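Local coordinates for inositol-1-monophosphatase (Nostoc sp., PDB 5ZHH), which probably hydrolyses inositol monophosphates to free inositol and inorganic phosphate, as characterised inositol monophosphatases do, at residues Ile119-His124 with Ala191-Ala196. Residues are numbered along the deposited sequence; the frame is centred on the assembly and turned at random.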
ATOM      1  N   ILE A 119       4.332  18.471   1.621  1.00 24.31           N
ATOM      2  CA  ILE A 119       3.188  18.097   2.445  1.00 23.75           C
ATOM      3  C   ILE A 119       3.049  16.588   2.364  1.00 25.73           C
ATOM      4  O   ILE A 119       2.917  16.033   1.267  1.00 26.61           O
ATOM      5  CB  ILE A 119       1.900  18.795   1.977  1.00 25.39           C
ATOM      6  CG1 ILE A 119       2.060  20.307   2.120  1.00 22.50           C
ATOM      7  CG2 ILE A 119       0.687  18.302   2.765  1.00 26.92           C
ATOM      8  CD1 ILE A 119       0.993  21.115   1.371  1.00 21.08           C
ATOM      9  N   TYR A 120       3.097  15.921   3.513  1.00 23.95           N
ATOM     10  CA  TYR A 120       3.091  14.466   3.554  1.00 25.07           C
ATOM     11  C   TYR A 120       1.961  13.979   4.446  1.00 25.13           C
ATOM     12  O   TYR A 120       1.945  14.265   5.648  1.00 24.86           O
ATOM     13  CB  TYR A 120       4.433  13.916   4.048  1.00 26.33           C
ATOM     14  CG  TYR A 120       4.476  12.408   4.094  1.00 25.87           C
ATOM     15  CD1 TYR A 120       4.128  11.654   2.980  1.00 25.31           C
ATOM     16  CD2 TYR A 120       4.854  11.736   5.252  1.00 27.52           C
ATOM     17  CE1 TYR A 120       4.163  10.268   3.012  1.00 26.19           C
ATOM     18  CE2 TYR A 120       4.887  10.345   5.295  1.00 31.09           C
ATOM     19  CZ  TYR A 120       4.537   9.624   4.171  1.00 29.73           C
ATOM     20  OH  TYR A 120       4.560   8.254   4.198  1.00 34.91           O
ATOM     21  N   ASP A 121       1.020  13.259   3.846  1.00 25.54           N
ATOM     22  CA  ASP A 121      -0.060  12.528   4.499  1.00 27.13           C
ATOM     23  C   ASP A 121       0.455  11.125   4.784  1.00 26.00           C
ATOM     24  O   ASP A 121       0.505  10.302   3.866  1.00 25.91           O
ATOM     25  CB  ASP A 121      -1.292  12.493   3.585  1.00 29.48           C
ATOM     26  CG  ASP A 121      -2.439  11.633   4.127  1.00 30.49           C
ATOM     27  OD1 ASP A 121      -2.290  10.931   5.153  1.00 29.74           O
ATOM     28  OD2 ASP A 121      -3.508  11.647   3.484  1.00 33.63           O
ATOM     29  N   PRO A 122       0.851  10.810   6.022  1.00 27.48           N
ATOM     30  CA  PRO A 122       1.433   9.485   6.284  1.00 30.77           C
ATOM     31  C   PRO A 122       0.407   8.369   6.366  1.00 33.87           C
ATOM     32  O   PRO A 122       0.791   7.199   6.228  1.00 36.13           O
ATOM     33  CB  PRO A 122       2.145   9.678   7.629  1.00 32.48           C
ATOM     34  CG  PRO A 122       1.323  10.720   8.318  1.00 32.63           C
ATOM     35  CD  PRO A 122       0.829  11.652   7.232  1.00 29.18           C
ATOM     36  N   PHE A 123      -0.873   8.687   6.580  1.00 36.04           N
ATOM     37  CA  PHE A 123      -1.892   7.644   6.662  1.00 35.21           C
ATOM     38  C   PHE A 123      -2.204   7.068   5.289  1.00 34.16           C
ATOM     39  O   PHE A 123      -2.340   5.849   5.141  1.00 35.68           O
ATOM     40  CB  PHE A 123      -3.163   8.189   7.313  1.00 37.24           C
ATOM     41  CG  PHE A 123      -4.192   7.127   7.608  1.00 39.10           C
ATOM     42  CD1 PHE A 123      -4.125   6.380   8.775  1.00 42.08           C
ATOM     43  CD2 PHE A 123      -5.209   6.857   6.708  1.00 38.93           C
ATOM     44  CE1 PHE A 123      -5.064   5.396   9.045  1.00 41.47           C
ATOM     45  CE2 PHE A 123      -6.147   5.873   6.971  1.00 39.48           C
ATOM     46  CZ  PHE A 123      -6.071   5.143   8.139  1.00 40.34           C
ATOM     47  N   HIS A 124      -2.323   7.926   4.274  1.00 31.18           N
ATOM     48  CA  HIS A 124      -2.541   7.498   2.897  1.00 30.79           C
ATOM     49  C   HIS A 124      -1.250   7.416   2.101  1.00 30.57           C
ATOM     50  O   HIS A 124      -1.284   7.049   0.919  1.00 29.60           O
ATOM     51  CB  HIS A 124      -3.506   8.455   2.199  1.00 31.28           C
ATOM     52  CG  HIS A 124      -4.852   8.520   2.847  1.00 35.62           C
ATOM     53  ND1 HIS A 124      -5.410   9.700   3.293  1.00 37.02           N
ATOM     54  CD2 HIS A 124      -5.753   7.548   3.125  1.00 37.43           C
ATOM     55  CE1 HIS A 124      -6.598   9.452   3.816  1.00 37.34           C
ATOM     56  NE2 HIS A 124      -6.831   8.155   3.726  1.00 36.32           N
ATOM     57  N   ALA A 191      -5.879  22.243   6.500  1.00 26.03           N
ATOM     58  CA  ALA A 191      -5.673  23.294   5.504  1.00 25.98           C
ATOM     59  C   ALA A 191      -4.544  22.942   4.534  1.00 25.38           C
ATOM     60  O   ALA A 191      -4.632  23.241   3.337  1.00 26.86           O
ATOM     61  CB  ALA A 191      -5.400  24.628   6.203  1.00 25.09           C
ATOM     62  N   ALA A 192      -3.469  22.318   5.030  1.00 25.14           N
ATOM     63  CA  ALA A 192      -2.373  21.948   4.136  1.00 24.25           C
ATOM     64  C   ALA A 192      -2.834  20.923   3.108  1.00 24.48           C
ATOM     65  O   ALA A 192      -2.542  21.054   1.913  1.00 23.67           O
ATOM     66  CB  ALA A 192      -1.181  21.414   4.936  1.00 24.24           C
ATOM     67  N   LEU A 193      -3.579  19.907   3.551  1.00 23.87           N
ATOM     68  CA  LEU A 193      -4.109  18.931   2.604  1.00 26.23           C
ATOM     69  C   LEU A 193      -5.133  19.553   1.671  1.00 25.79           C
ATOM     70  O   LEU A 193      -5.234  19.144   0.510  1.00 27.94           O
ATOM     71  CB  LEU A 193      -4.711  17.732   3.339  1.00 24.72           C
ATOM     72  CG  LEU A 193      -3.657  16.763   3.897  1.00 28.65           C
ATOM     73  CD1 LEU A 193      -4.308  15.623   4.677  1.00 29.80           C
ATOM     74  CD2 LEU A 193      -2.779  16.220   2.772  1.00 31.34           C
ATOM     75  N   ASP A 194      -5.903  20.532   2.152  1.00 24.62           N
ATOM     76  CA  ASP A 194      -6.827  21.214   1.257  1.00 23.67           C
ATOM     77  C   ASP A 194      -6.075  21.886   0.114  1.00 22.29           C
ATOM     78  O   ASP A 194      -6.463  21.760  -1.050  1.00 20.98           O
ATOM     79  CB  ASP A 194      -7.676  22.228   2.030  1.00 24.94           C
ATOM     80  CG  ASP A 194      -8.653  21.559   2.987  1.00 25.84           C
ATOM     81  OD1 ASP A 194      -8.956  20.357   2.791  1.00 26.79           O
ATOM     82  OD2 ASP A 194      -9.154  22.240   3.908  1.00 25.96           O
ATOM     83  N   LEU A 195      -4.966  22.563   0.422  1.00 23.04           N
ATOM     84  CA  LEU A 195      -4.148  23.170  -0.626  1.00 23.51           C
ATOM     85  C   LEU A 195      -3.585  22.115  -1.572  1.00 28.50           C
ATOM     86  O   LEU A 195      -3.587  22.300  -2.800  1.00 23.38           O
ATOM     87  CB  LEU A 195      -3.019  23.975   0.016  1.00 25.05           C
ATOM     88  CG  LEU A 195      -3.513  25.299   0.617  1.00 26.20           C
ATOM     89  CD1 LEU A 195      -2.553  25.807   1.675  1.00 25.14           C
ATOM     90  CD2 LEU A 195      -3.668  26.319  -0.491  1.00 25.89           C
ATOM     91  N   ALA A 196      -3.103  20.997  -1.017  1.00 25.42           N
ATOM     92  CA  ALA A 196      -2.614  19.900  -1.842  1.00 24.18           C
ATOM     93  C   ALA A 196      -3.709  19.337  -2.739  1.00 26.21           C
ATOM     94  O   ALA A 196      -3.427  18.908  -3.866  1.00 24.75           O
ATOM     95  CB  ALA A 196      -2.035  18.798  -0.954  1.00 26.71           C
TER
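Ile119 and Asp121, alternate residues on one face of a strand, meet the helix that crosses it at 104° through van der Waals contacts, almost all between apolar side-chain atoms, with one methyl resting against a backbone carbonyl oxygen. The two branches of Ile119 divide the work. With CG1 anti to the carbonyl carbon (chi1 -62°), the longer branch runs out to the helix backbone, where CD1 lies 3.6 Å from Ala192 O and 4.2 Å from Ala192 CB, with the methyl of Ala196 one turn further on. CG2 instead meets Leu193 CD2 at 4.0 Å, the two side chains crossing obliquely. The same leucine methyl reaches Asp121 CB at 4.1 Å, so an acidic residue contributes its methylene to the hydrophobic side. The axes of the two short segments come within 9.1 Å, a spacing to which the small side chains of Ala192 and Ala196 probably contribute.

The carboxylate of Asp121 is turned back on its own turn, bonding Phe123 and His124 rather than the helix. Its OD1 accepts His124 N at 3.1 Å in an almost straight bond from above the carboxylate plane, an Asx motif, and takes a weaker bond from Phe123 N; OD2 offers its syn lone pair to His124 ND1 at 2.7 Å, close to the imidazole plane. An alanine here would remove all three bonds, and would probably loosen the turn and leave the imidazole less firmly oriented.

His124 stacks on His124 of a second subunit, so this turn reaches the subunit interface. On the helix side, Cys103 of the adjacent strand 103-110 touches Ile119, Ala192 and Leu193. The central sheet is thus layered between helix 191-199 on this face and helix 3-25, which packs against Tyr120 on the other.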